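Local coordinates for endo-n-acetyl-beta-d-glucosaminidase (Hypocrea jecorina, PDB 4AC1), which hydrolyses the chitobiose core of N-linked glycans as a family 18 endo-beta-N-acetylglucosaminidase, and is held responsible for deglycosylating the fungus's own cellulases, at residues A158-D163 against R205-F211; W185-Y191 against K215-L221. All coordinates share one frame; numbering follows the deposited sequence.

From the N terminus the chain first passes Ala158-Asp163, in the loop after strand 151-154. It then runs through helix 172-179 into strand 185-189, the first half of contact 2. The end of helix 201-208 and the turn after it return to Ala158-Asp163, closing contact 1 across 41 residues. Strand 216-221 comes next and pairs with strand 185-189, closing contact 2 across 23. The segments alternate along the chain, so the two closures cross and neither nests in the other. Contact 1 ties a loop to an outer helix, and contact 2 joins barrel strands. They touch at several points: Ala158 N probably bonds to Gln189 O, and Ile206 CD1 meets Phe190 CZ at 3.7 Å.

Contact 1 (A158-D163 against R205-F211); sequences ASALED and RIVANGF. With ZN (zinc ion), chain I.
Leu161 and Ile206 form the apolar centre of this contact. Leu161 is the main bump. Leu161 CB lies 3.8 Å from Ile206 CG1, and its CD1 packs near CG2 of the same isoleucine. The other methyl, Leu161 CD2, sits over one face of the Phe211 ring in a CH-pi contact, 4.0 Å from the centroid and displaced toward the rim. Leu161 thus fills the hollow between Ile206 and Phe211. Ile206 is the answering bump. Ile206 CG1 presses on Glu162 CG at 3.5 Å, and its CD1 reaches the Ala158 backbone and CB.

Polar groups close the outer side. Glu162 OE2 meets Arg205 NH1 at 2.9 Å in a salt bridge. The carboxylate oxygen OE2 lies at the guanidinium edge, in its plane, and the planes of the two groups are only 23° apart. Asp202 holds the same NH1 from within the helix.

Asn209 CG is anti to the backbone N (chi1 -154°), which turns the amide toward the loop. Asn209 ND2 donates to Leu161 O at 2.9 Å and to Asp163 OD1 at 3.1 Å. Both acceptors lie near the amide plane. Asn209 OD1 and Asp163 OD2 each bind zinc at 2.1 Å, and four waters complete six ligands. The arrangement is a surface zinc site bridging a barrel loop and a helix C terminus.

Contact 2 (W185-Y191 against K215-L221); sequences WYNTQFY and KVVAGQL. With ACT (acetate ion), chain D.
Tyr186 and Lys215 begin the backbone pairing of two parallel strands. Tyr186 N donates to Lys215 O at 2.8 Å. Val217 then uses both its polar backbone atoms: its N donates to Tyr186 O, and its O accepts from Thr188 N. Gly219 N gives a shorter bond of 2.7 Å to Thr188 O. The last bond, from Phe190 N to Gly219 O, is weak. The strand segments cross at -38°.

Van der Waals contacts line the pairing. Val217 shares one face of the sheet with Asn187, and Val217 CG2 approaches Trp185 CD1 obliquely at 3.3 Å. Val216, Thr188 and Ala218 lie on the other face, where the Val216 CG1 methyl packs on the Thr188 OG1 hydroxyl. Beyond the strand, the Phe190 ring reaches Ala218 with CE1, and Gly219 N lies at its edge.

Tyr191 is sandwiched. Leu221 CD2 makes a CH-pi contact 3.8 Å from the centroid of the Tyr191 ring, and Gln189 CB covers the opposite face. A chi1 of 45° sets the Tyr191 ring between these two groups.

Polar ends and waters finish the contact. Trp185 NE1 donates to Asn187 OD1 at 2.8 Å from above the carbonyl plane. Tyr191 OH donates to O of an acetate, probably from the crystallisation liquor, at 2.6 Å. Gln189 binds zinc together with Glu127, and its NE2 is held by Ala155 O. One water bridges Phe190 O and Gln220 NE2.

Strands 185-189 and 216-221 and intervening helix 201-208 form a beta-alpha-beta unit of the family's TIM barrel. Strand 151-154 flanks the first strand, and strand 251-255 flanks the second. Helix 201-208 packs outside on Phe190 and Val216, while Asn187 and Val217 face Met253.

Contact 1 (A158-D163 against R205-F211)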
ATOM      1  N   ALA A 158     -12.522  -1.428   0.524  1.00  4.77           N
ATOM      2  CA  ALA A 158     -13.200  -1.196   1.797  1.00  4.79           C
ATOM      3  C   ALA A 158     -14.314  -2.208   2.094  1.00  4.86           C
ATOM      4  O   ALA A 158     -14.372  -2.746   3.198  1.00  5.62           O
ATOM      5  CB  ALA A 158     -13.738   0.229   1.863  1.00  4.71           C
ATOM      6  N   SER A 159     -15.168  -2.483   1.105  1.00  4.59           N
ATOM      7  CA  SER A 159     -16.285  -3.417   1.267  1.00  4.75           C
ATOM      8  C   SER A 159     -15.813  -4.836   1.615  1.00  4.84           C
ATOM      9  O   SER A 159     -16.578  -5.624   2.158  1.00  5.05           O
ATOM     10  CB  SER A 159     -17.186  -3.424   0.031  1.00  5.33           C
ATOM     11  OG  SER A 159     -16.417  -3.602  -1.138  1.00  5.56           O
ATOM     12  N   ALA A 160     -14.566  -5.176   1.298  1.00  5.02           N
ATOM     13  CA  ALA A 160     -14.033  -6.498   1.662  1.00  5.31           C
ATOM     14  C   ALA A 160     -13.837  -6.663   3.165  1.00  5.22           C
ATOM     15  O   ALA A 160     -13.719  -7.788   3.659  1.00  5.67           O
ATOM     16  CB  ALA A 160     -12.739  -6.780   0.924  1.00  5.57           C
ATOM     17  N   LEU A 161     -13.823  -5.545   3.880  1.00  5.15           N
ATOM     18  CA  LEU A 161     -13.726  -5.553   5.343  1.00  5.63           C
ATOM     19  C   LEU A 161     -15.103  -5.406   6.004  1.00  6.36           C
ATOM     20  O   LEU A 161     -15.212  -5.288   7.230  1.00  6.76           O
ATOM     21  CB  LEU A 161     -12.776  -4.459   5.831  1.00  5.18           C
ATOM     22  CG  LEU A 161     -11.347  -4.481   5.278  1.00  4.87           C
ATOM     23  CD1 LEU A 161     -10.498  -3.459   5.997  1.00  6.30           C
ATOM     24  CD2 LEU A 161     -10.725  -5.867   5.335  1.00  4.90           C
ATOM     25  N   GLU A 162     -16.140  -5.418   5.161  1.00  7.66           N
ATOM     26  CA  GLU A 162     -17.545  -5.294   5.569  1.00  9.44           C
ATOM     27  C   GLU A 162     -18.384  -6.466   5.051  1.00 10.12           C
ATOM     28  O   GLU A 162     -19.574  -6.296   4.766  1.00 10.52           O
ATOM     29  CB  GLU A 162     -18.128  -3.989   5.029  1.00 10.34           C
ATOM     30  CG  GLU A 162     -17.400  -2.745   5.510  1.00 11.18           C
ATOM     31  CD  GLU A 162     -17.753  -1.509   4.702  1.00 12.76           C
ATOM     32  OE1 GLU A 162     -17.218  -1.325   3.589  1.00 14.81           O
ATOM     33  OE2 GLU A 162     -18.588  -0.710   5.168  1.00 12.96           O
ATOM     34  N   ASP A 163     -17.777  -7.644   4.921  1.00 10.20           N
ATOM     35  CA  ASP A 163     -18.492  -8.856   4.490  1.00 11.17           C
ATOM     36  C   ASP A 163     -19.121  -8.732   3.095  1.00 11.17           C
ATOM     37  O   ASP A 163     -20.155  -9.357   2.807  1.00 11.58           O
ATOM     38  CB  ASP A 163     -19.556  -9.269   5.530  1.00 11.47           C
ATOM     39  CG  ASP A 163     -19.006  -9.328   6.950  1.00 12.15           C
ATOM     40  OD1 ASP A 163     -17.888  -9.855   7.139  1.00 12.29           O
ATOM     41  OD2 ASP A 163     -19.700  -8.854   7.885  1.00 14.28           O
ATOM     42  N   ARG A 205     -18.293   1.013  10.091  1.00  6.75           N
ATOM     43  CA  ARG A 205     -18.764  -0.346   9.820  1.00  7.24           C
ATOM     44  C   ARG A 205     -17.599  -1.353   9.823  1.00  6.59           C
ATOM     45  O   ARG A 205     -17.712  -2.471  10.345  1.00  7.46           O
ATOM     46  CB  ARG A 205     -19.537  -0.384   8.499  1.00  7.48           C
ATOM     47  CG  ARG A 205     -20.361  -1.651   8.275  1.00  9.21           C
ATOM     48  CD  ARG A 205     -21.188  -1.587   6.986  1.00 10.15           C
ATOM     49  NE  ARG A 205     -22.135  -0.476   6.984  1.00 10.58           N
ATOM     50  CZ  ARG A 205     -22.018   0.638   6.267  1.00 10.14           C
ATOM     51  NH1 ARG A 205     -20.981   0.832   5.466  1.00 11.55           N
ATOM     52  NH2 ARG A 205     -22.953   1.577   6.366  1.00 11.16           N
ATOM     53  N   ILE A 206     -16.471  -0.942   9.249  1.00  6.54           N
ATOM     54  CA  ILE A 206     -15.287  -1.788   9.222  1.00  6.28           C
ATOM     55  C   ILE A 206     -14.794  -2.050  10.656  1.00  6.88           C
ATOM     56  O   ILE A 206     -14.497  -3.191  11.021  1.00  7.15           O
ATOM     57  CB  ILE A 206     -14.192  -1.139   8.360  1.00  6.16           C
ATOM     58  CG1 ILE A 206     -14.564  -1.231   6.873  1.00  6.25           C
ATOM     59  CG2 ILE A 206     -12.845  -1.781   8.639  1.00  5.56           C
ATOM     60  CD1 ILE A 206     -13.778  -0.292   5.959  1.00  7.35           C
ATOM     61  N   VAL A 207     -14.743  -1.001  11.474  1.00  7.22           N
ATOM     62  CA  VAL A 207     -14.318  -1.146  12.870  1.00  8.19           C
ATOM     63  C   VAL A 207     -15.254  -2.094  13.630  1.00  8.55           C
ATOM     64  O   VAL A 207     -14.797  -2.963  14.381  1.00  8.86           O
ATOM     65  CB  VAL A 207     -14.187   0.215  13.583  1.00  8.40           C
ATOM     66  CG1 VAL A 207     -13.969   0.022  15.086  1.00  8.93           C
ATOM     67  CG2 VAL A 207     -13.040   1.015  12.976  1.00  8.65           C
ATOM     68  N   ALA A 208     -16.555  -1.942  13.392  1.00  9.03           N
ATOM     69  CA  ALA A 208     -17.567  -2.799  14.025  1.00  9.57           C
ATOM     70  C   ALA A 208     -17.477  -4.256  13.557  1.00 10.35           C
ATOM     71  O   ALA A 208     -17.964  -5.154  14.236  1.00 10.62           O
ATOM     72  CB  ALA A 208     -18.958  -2.237  13.779  1.00 10.25           C
ATOM     73  N   ASN A 209     -16.847  -4.484  12.404  1.00  9.68           N
ATOM     74  CA  ASN A 209     -16.630  -5.826  11.859  1.00  9.75           C
ATOM     75  C   ASN A 209     -15.310  -6.463  12.330  1.00  9.74           C
ATOM     76  O   ASN A 209     -14.886  -7.489  11.800  1.00 10.47           O
ATOM     77  CB  ASN A 209     -16.702  -5.818  10.322  1.00  9.28           C
ATOM     78  CG  ASN A 209     -17.103  -7.170   9.754  1.00  8.74           C
ATOM     79  OD1 ASN A 209     -17.892  -7.904  10.370  1.00  9.93           O
ATOM     80  ND2 ASN A 209     -16.574  -7.511   8.586  1.00  7.29           N
ATOM     81  N   GLY A 210     -14.657  -5.844  13.315  1.00 10.03           N
ATOM     82  CA  GLY A 210     -13.488  -6.436  13.966  1.00 10.84           C
ATOM     83  C   GLY A 210     -12.114  -5.987  13.492  1.00 10.89           C
ATOM     84  O   GLY A 210     -11.104  -6.640  13.776  1.00 11.75           O
ATOM     85  N   PHE A 211     -12.058  -4.881  12.760  1.00 10.07           N
ATOM     86  CA  PHE A 211     -10.774  -4.340  12.303  1.00  9.66           C
ATOM     87  C   PHE A 211     -10.471  -3.075  13.088  1.00  9.67           C
ATOM     88  O   PHE A 211     -11.170  -2.074  12.936  1.00 11.23           O
ATOM     89  CB  PHE A 211     -10.779  -4.088  10.784  1.00  9.54           C
ATOM     90  CG  PHE A 211     -11.005  -5.334   9.976  1.00  7.96           C
ATOM     91  CD1 PHE A 211      -9.940  -6.175   9.644  1.00  8.10           C
ATOM     92  CD2 PHE A 211     -12.288  -5.692   9.573  1.00  7.31           C
ATOM     93  CE1 PHE A 211     -10.158  -7.349   8.921  1.00  8.02           C
ATOM     94  CE2 PHE A 211     -12.508  -6.855   8.849  1.00  6.61           C
ATOM     95  CZ  PHE A 211     -11.443  -7.689   8.527  1.00  6.52           C
TER
HETATM   96 ZN    ZN I1293     -19.285  -9.376   9.912  0.50  9.64          ZN
HETATM   97  O   HOH W   1     -17.826 -10.685   9.644  1.00 22.33           O
HETATM   98  O   HOH W   2     -20.712 -10.841   9.749  1.00 20.13           O
HETATM   99  O   HOH W   3     -20.910  -8.009  10.419  1.00 22.37           O
HETATM  100  O   HOH W   4     -19.232  -9.796  11.794  1.00 27.48           O

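Contact 2 (W185-Y191 against K215-L221)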
ATOM      1  N   TRP A 185      -1.101  -3.459   9.064  1.00  4.38           N
ATOM      2  CA  TRP A 185      -2.304  -2.676   8.773  1.00  3.87           C
ATOM      3  C   TRP A 185      -2.867  -3.025   7.404  1.00  3.84           C
ATOM      4  O   TRP A 185      -2.241  -3.765   6.624  1.00  3.84           O
ATOM      5  CB  TRP A 185      -2.070  -1.152   8.902  1.00  4.07           C
ATOM      6  CG  TRP A 185      -1.284  -0.524   7.787  1.00  3.83           C
ATOM      7  CD1 TRP A 185      -1.778  -0.059   6.600  1.00  4.41           C
ATOM      8  CD2 TRP A 185       0.132  -0.279   7.756  1.00  4.71           C
ATOM      9  NE1 TRP A 185      -0.771   0.452   5.828  1.00  4.59           N
ATOM     10  CE2 TRP A 185       0.410   0.342   6.518  1.00  4.13           C
ATOM     11  CE3 TRP A 185       1.192  -0.526   8.646  1.00  4.58           C
ATOM     12  CZ2 TRP A 185       1.702   0.698   6.132  1.00  4.86           C
ATOM     13  CZ3 TRP A 185       2.471  -0.152   8.270  1.00  6.03           C
ATOM     14  CH2 TRP A 185       2.715   0.451   7.017  1.00  5.17           C
ATOM     15  N   TYR A 186      -4.057  -2.484   7.144  1.00  3.57           N
ATOM     16  CA  TYR A 186      -4.769  -2.649   5.892  1.00  3.80           C
ATOM     17  C   TYR A 186      -4.858  -1.303   5.177  1.00  3.46           C
ATOM     18  O   TYR A 186      -5.435  -0.341   5.707  1.00  4.26           O
ATOM     19  CB  TYR A 186      -6.171  -3.215   6.160  1.00  4.19           C
ATOM     20  CG  TYR A 186      -6.169  -4.547   6.887  1.00  4.30           C
ATOM     21  CD1 TYR A 186      -6.012  -5.739   6.180  1.00  5.58           C
ATOM     22  CD2 TYR A 186      -6.331  -4.615   8.278  1.00  5.45           C
ATOM     23  CE1 TYR A 186      -5.989  -6.954   6.830  1.00  6.59           C
ATOM     24  CE2 TYR A 186      -6.316  -5.850   8.942  1.00  5.72           C
ATOM     25  CZ  TYR A 186      -6.159  -7.007   8.203  1.00  6.50           C
ATOM     26  OH  TYR A 186      -6.140  -8.218   8.870  1.00  8.53           O
ATOM     27  N   ASN A 187      -4.251  -1.238   3.994  1.00  3.44           N
ATOM     28  CA  ASN A 187      -4.329  -0.077   3.110  1.00  3.73           C
ATOM     29  C   ASN A 187      -5.679  -0.138   2.429  1.00  4.06           C
ATOM     30  O   ASN A 187      -5.831  -0.732   1.359  1.00  4.51           O
ATOM     31  CB  ASN A 187      -3.205  -0.152   2.080  1.00  4.38           C
ATOM     32  CG  ASN A 187      -1.851   0.075   2.696  1.00  3.72           C
ATOM     33  OD1 ASN A 187      -1.589   1.146   3.253  1.00  5.09           O
ATOM     34  ND2 ASN A 187      -0.988  -0.942   2.622  1.00  5.49           N
ATOM     35  N   THR A 188      -6.675   0.451   3.077  1.00  3.86           N
ATOM     36  CA  THR A 188      -8.057   0.126   2.737  1.00  4.60           C
ATOM     37  C   THR A 188      -8.563   1.050   1.633  1.00  3.80           C
ATOM     38  O   THR A 188      -8.521   2.276   1.763  1.00  4.45           O
ATOM     39  CB  THR A 188      -8.943   0.137   3.999  1.00  3.69           C
ATOM     40  OG1 THR A 188      -8.392  -0.755   4.975  1.00  5.05           O
ATOM     41  CG2 THR A 188     -10.342  -0.353   3.705  1.00  5.50           C
ATOM     42  N   GLN A 189      -8.985   0.452   0.518  1.00  3.78           N
ATOM     43  CA  GLN A 189      -9.304   1.242  -0.670  1.00  4.51           C
ATOM     44  C   GLN A 189     -10.743   1.771  -0.621  1.00  4.71           C
ATOM     45  O   GLN A 189     -11.691   1.046  -0.952  1.00  4.85           O
ATOM     46  CB  GLN A 189      -9.046   0.427  -1.943  1.00  4.51           C
ATOM     47  CG  GLN A 189      -7.701  -0.303  -1.949  1.00  6.16           C
ATOM     48  CD  GLN A 189      -7.333  -0.876  -3.305  1.00  5.44           C
ATOM     49  OE1 GLN A 189      -7.559  -0.229  -4.324  1.00  7.46           O
ATOM     50  NE2 GLN A 189      -6.770  -2.077  -3.332  1.00  6.37           N
ATOM     51  N   PHE A 190     -10.893   3.026  -0.185  1.00  5.10           N
ATOM     52  CA  PHE A 190     -12.185   3.728  -0.174  1.00  5.57           C
ATOM     53  C   PHE A 190     -12.395   4.456  -1.507  1.00  5.71           C
ATOM     54  O   PHE A 190     -12.484   5.698  -1.567  1.00  6.26           O
ATOM     55  CB  PHE A 190     -12.278   4.730   0.993  1.00  5.75           C
ATOM     56  CG  PHE A 190     -12.319   4.090   2.367  1.00  5.54           C
ATOM     57  CD1 PHE A 190     -11.141   3.726   3.028  1.00  4.74           C
ATOM     58  CD2 PHE A 190     -13.537   3.884   3.013  1.00  6.38           C
ATOM     59  CE1 PHE A 190     -11.185   3.153   4.294  1.00  6.03           C
ATOM     60  CE2 PHE A 190     -13.591   3.316   4.283  1.00  5.75           C
ATOM     61  CZ  PHE A 190     -12.407   2.953   4.927  1.00  6.14           C
ATOM     62  N   TYR A 191     -12.470   3.678  -2.574  1.00  5.40           N
ATOM     63  CA  TYR A 191     -12.659   4.210  -3.919  1.00  5.40           C
ATOM     64  C   TYR A 191     -13.060   3.085  -4.862  1.00  5.88           C
ATOM     65  O   TYR A 191     -13.195   1.936  -4.426  1.00  5.80           O
ATOM     66  CB  TYR A 191     -11.419   4.976  -4.409  1.00  6.00           C
ATOM     67  CG  TYR A 191     -10.064   4.332  -4.182  1.00  4.55           C
ATOM     68  CD1 TYR A 191      -9.500   3.465  -5.126  1.00  5.07           C
ATOM     69  CD2 TYR A 191      -9.284   4.689  -3.072  1.00  4.61           C
ATOM     70  CE1 TYR A 191      -8.214   2.912  -4.945  1.00  5.31           C
ATOM     71  CE2 TYR A 191      -8.010   4.157  -2.884  1.00  4.90           C
ATOM     72  CZ  TYR A 191      -7.479   3.273  -3.813  1.00  5.19           C
ATOM     73  OH  TYR A 191      -6.210   2.776  -3.591  1.00  6.42           O
ATOM     74  N   LYS A 215      -5.359  -0.345  12.688  1.00  5.48           N
ATOM     75  CA  LYS A 215      -4.979  -1.144  11.517  1.00  5.47           C
ATOM     76  C   LYS A 215      -5.737  -0.784  10.244  1.00  5.21           C
ATOM     77  O   LYS A 215      -5.516  -1.408   9.213  1.00  5.29           O
ATOM     78  CB  LYS A 215      -5.150  -2.629  11.803  1.00  6.71           C
ATOM     79  CG  LYS A 215      -4.338  -3.120  12.969  1.00  9.13           C
ATOM     80  CD  LYS A 215      -4.616  -4.586  13.161  1.00 11.59           C
ATOM     81  CE  LYS A 215      -3.691  -5.340  12.260  1.00 12.83           C
ATOM     82  NZ  LYS A 215      -3.771  -6.810  12.437  1.00 13.43           N
ATOM     83  N   VAL A 216      -6.623   0.204  10.306  1.00  4.76           N
ATOM     84  CA  VAL A 216      -7.382   0.603   9.114  1.00  4.87           C
ATOM     85  C   VAL A 216      -6.888   1.970   8.629  1.00  4.65           C
ATOM     86  O   VAL A 216      -7.202   3.009   9.216  1.00  4.92           O
ATOM     87  CB  VAL A 216      -8.908   0.612   9.371  1.00  5.07           C
ATOM     88  CG1 VAL A 216      -9.646   0.939   8.083  1.00  5.21           C
ATOM     89  CG2 VAL A 216      -9.359  -0.736   9.905  1.00  6.47           C
ATOM     90  N   VAL A 217      -6.067   1.937   7.590  1.00  3.57           N
ATOM     91  CA  VAL A 217      -5.597   3.132   6.896  1.00  4.05           C
ATOM     92  C   VAL A 217      -6.618   3.483   5.821  1.00  4.06           C
ATOM     93  O   VAL A 217      -7.042   2.630   5.032  1.00  4.93           O
ATOM     94  CB  VAL A 217      -4.201   2.881   6.272  1.00  4.60           C
ATOM     95  CG1 VAL A 217      -3.854   3.924   5.234  1.00  3.95           C
ATOM     96  CG2 VAL A 217      -3.151   2.872   7.360  1.00  4.45           C
ATOM     97  N   ALA A 218      -7.046   4.744   5.845  1.00  4.20           N
ATOM     98  CA  ALA A 218      -8.010   5.271   4.870  1.00  4.48           C
ATOM     99  C   ALA A 218      -7.361   5.580   3.535  1.00  4.27           C
ATOM    100  O   ALA A 218      -6.695   6.608   3.372  1.00  4.86           O
ATOM    101  CB  ALA A 218      -8.694   6.484   5.426  1.00  5.60           C
ATOM    102  N   GLY A 219      -7.553   4.682   2.576  1.00  4.10           N
ATOM    103  CA  GLY A 219      -7.012   4.860   1.249  1.00  4.64           C
ATOM    104  C   GLY A 219      -7.808   5.828   0.414  1.00  4.39           C
ATOM    105  O   GLY A 219      -9.050   5.803   0.428  1.00  5.16           O
ATOM    106  N   GLN A 220      -7.080   6.644  -0.334  1.00  4.51           N
ATOM    107  CA  GLN A 220      -7.641   7.722  -1.158  1.00  4.67           C
ATOM    108  C   GLN A 220      -6.974   7.809  -2.520  1.00  4.84           C
ATOM    109  O   GLN A 220      -5.747   7.714  -2.642  1.00  5.01           O
ATOM    110  CB  GLN A 220      -7.434   9.063  -0.451  1.00  5.61           C
ATOM    111  CG  GLN A 220      -8.258   9.218   0.817  1.00  5.70           C
ATOM    112  CD  GLN A 220      -9.707   9.488   0.500  1.00  4.52           C
ATOM    113  OE1 GLN A 220     -10.087  10.635   0.267  1.00  7.58           O
ATOM    114  NE2 GLN A 220     -10.521   8.440   0.475  1.00  6.17           N
ATOM    115  N   LEU A 221      -7.786   8.004  -3.550  1.00  4.74           N
ATOM    116  CA  LEU A 221      -7.251   8.447  -4.827  1.00  4.87           C
ATOM    117  C   LEU A 221      -6.718   9.876  -4.677  1.00  4.04           C
ATOM    118  O   LEU A 221      -7.354  10.722  -4.049  1.00  4.50           O
ATOM    119  CB  LEU A 221      -8.330   8.406  -5.917  1.00  4.65           C
ATOM    120  CG  LEU A 221      -8.856   7.030  -6.321  1.00  5.39           C
ATOM    121  CD1 LEU A 221      -9.960   7.191  -7.355  1.00  6.76           C
ATOM    122  CD2 LEU A 221      -7.754   6.138  -6.871  1.00  7.30           C
TER
HETATM  123  C   ACT D1288      -4.422   0.235  -4.870  1.00  9.20           C
HETATM  124  O   ACT D1288      -5.040   1.214  -5.341  1.00 10.04           O
HETATM  125  OXT ACT D1288      -4.484  -0.828  -5.526  1.00  9.04           O
HETATM  126  CH3 ACT D1288      -3.682   0.346  -3.577  1.00 10.14           C
HETATM  127  O   HOH W   5     -13.332   8.059  -0.487  1.00  6.90           O
HETATM  128  O   HOH W   6     -10.613   8.192  -2.929  1.00  7.01           O